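Local coordinates for histidine kinase (Methanosarcina mazei, PDB 3LI9), which probably senses an extracellular signal through this double Cache (PDC-fold) domain and relays it to a cytoplasmic histidine kinase that phosphorylates itself from ATP, at residues Gly135-Thr140 with Val151-Pro156. Residues are numbered along the deposited sequence; the frame is centred on the assembly and turned at random.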
# COMPACT_ATOMS: atom_id res chain seq x y z
N GLY A 135 13.86 -10.38 4.69
CA GLY A 135 13.13 -11.62 4.76
C GLY A 135 11.71 -11.46 5.25
O GLY A 135 11.09 -12.46 5.58
N LYS A 136 11.13 -10.25 5.27
CA LYS A 136 9.78 -10.08 5.76
C LYS A 136 8.72 -9.60 4.68
O LYS A 136 9.09 -8.98 3.71
CB LYS A 136 9.79 -9.07 6.91
CG LYS A 136 10.70 -9.52 8.11
CD LYS A 136 9.84 -9.93 9.34
CE LYS A 136 10.64 -10.76 10.40
NZ LYS A 136 9.93 -10.78 11.71
N ASP A 137 7.45 -9.92 4.84
CA ASP A 137 6.38 -9.29 4.00
C ASP A 137 6.49 -7.76 4.08
O ASP A 137 6.67 -7.21 5.19
CB ASP A 137 5.01 -9.75 4.52
CG ASP A 137 4.91 -11.22 4.54
OD1 ASP A 137 5.26 -11.82 3.49
OD2 ASP A 137 4.60 -11.82 5.62
N THR A 138 6.37 -7.06 2.95
CA THR A 138 6.51 -5.61 2.91
C THR A 138 5.36 -4.93 2.20
O THR A 138 4.67 -5.57 1.40
CB THR A 138 7.84 -5.23 2.26
OG1 THR A 138 7.78 -5.47 0.85
CG2 THR A 138 8.91 -6.11 2.84
N LEU A 139 5.15 -3.66 2.51
CA LEU A 139 4.21 -2.83 1.87
C LEU A 139 4.97 -1.55 1.51
O LEU A 139 5.55 -0.88 2.41
CB LEU A 139 3.04 -2.55 2.81
CG LEU A 139 2.04 -1.54 2.38
CD1 LEU A 139 1.22 -2.00 1.19
CD2 LEU A 139 1.09 -1.28 3.58
N THR A 140 4.98 -1.22 0.22
CA THR A 140 5.69 0.00 -0.22
C THR A 140 4.92 1.24 0.26
O THR A 140 3.71 1.24 0.59
CB THR A 140 5.74 0.08 -1.79
OG1 THR A 140 4.40 0.27 -2.28
CG2 THR A 140 6.44 -1.18 -2.34
N VAL A 151 -0.31 1.07 -4.19
CA VAL A 151 0.72 0.53 -3.29
C VAL A 151 0.98 -0.92 -3.67
O VAL A 151 0.11 -1.56 -4.26
CB VAL A 151 0.21 0.66 -1.83
CG1 VAL A 151 -0.98 -0.25 -1.49
CG2 VAL A 151 1.35 0.62 -0.86
N SER A 152 2.15 -1.43 -3.30
CA SER A 152 2.47 -2.82 -3.59
C SER A 152 2.69 -3.61 -2.32
O SER A 152 3.36 -3.11 -1.42
CB SER A 152 3.82 -2.84 -4.40
OG SER A 152 3.97 -4.13 -4.93
N TYR A 153 2.18 -4.83 -2.30
CA TYR A 153 2.41 -5.76 -1.18
C TYR A 153 3.34 -6.84 -1.71
O TYR A 153 3.06 -7.43 -2.75
CB TYR A 153 1.11 -6.46 -0.77
CG TYR A 153 0.01 -5.57 -0.18
CD1 TYR A 153 -0.21 -5.56 1.20
CD2 TYR A 153 -0.75 -4.71 -1.00
CE1 TYR A 153 -1.21 -4.76 1.75
CE2 TYR A 153 -1.74 -3.87 -0.44
CZ TYR A 153 -1.94 -3.93 0.94
OH TYR A 153 -2.91 -3.12 1.50
N ASP A 154 4.41 -7.18 -0.98
CA ASP A 154 5.36 -8.15 -1.51
C ASP A 154 5.74 -9.13 -0.42
O ASP A 154 6.00 -8.73 0.70
CB ASP A 154 6.62 -7.47 -2.03
CG ASP A 154 6.29 -6.46 -3.10
OD1 ASP A 154 6.12 -6.91 -4.25
OD2 ASP A 154 6.09 -5.23 -2.80
N SER A 155 5.82 -10.40 -0.77
CA SER A 155 6.22 -11.44 0.22
C SER A 155 7.34 -12.28 -0.33
O SER A 155 7.35 -12.64 -1.51
CB SER A 155 5.07 -12.43 0.50
OG SER A 155 4.01 -11.82 1.17
N PRO A 156 8.35 -12.56 0.51
CA PRO A 156 9.45 -13.36 0.05
C PRO A 156 9.07 -14.84 -0.13
O PRO A 156 8.31 -15.39 0.66
CB PRO A 156 10.51 -13.17 1.19
CG PRO A 156 9.66 -12.96 2.44
CD PRO A 156 8.50 -12.09 1.91
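Thr138 and Leu139 form a short antiparallel edge strand against Asp154 and Tyr153 of strand 148-159, in one of the two sheets of the PDC-fold sensor domain. Thr138 and Asp154 are the hydrogen-bonded pair: Thr138 N reaches Asp154 O at 2.8 Å, and Asp154 N returns to Thr138 O. Thr140 N continues the ladder to Ser152 O, but there the strand gives way and a side chain replaces the carbonyl: Ser152 N donates to Thr140 OG1 at 3.0 Å. With chi1 67°, Thr140 OG1 sits between its own N and carbonyl carbon, facing that amide. A valine in place of Thr140 would probably leave the Ser152 amide without its acceptor. On the face toward helix 13-48, Leu139 offers a branch methyl, CD1, that lies over the centre of the Tyr153 ring, a CH-pi contact 3.6 Å from the centroid. Further along this face, Asp137 suits its place by having two oxygens to share: Ser155 OG donates to Asp137 OD1 at 2.6 Å from above the carboxylate plane, while OD2 forms a salt bridge with Arg41. The carboxylate thus ties the approach to the short strand to strand 148-159 and helix 13-48, its charge probably balanced by the arginine.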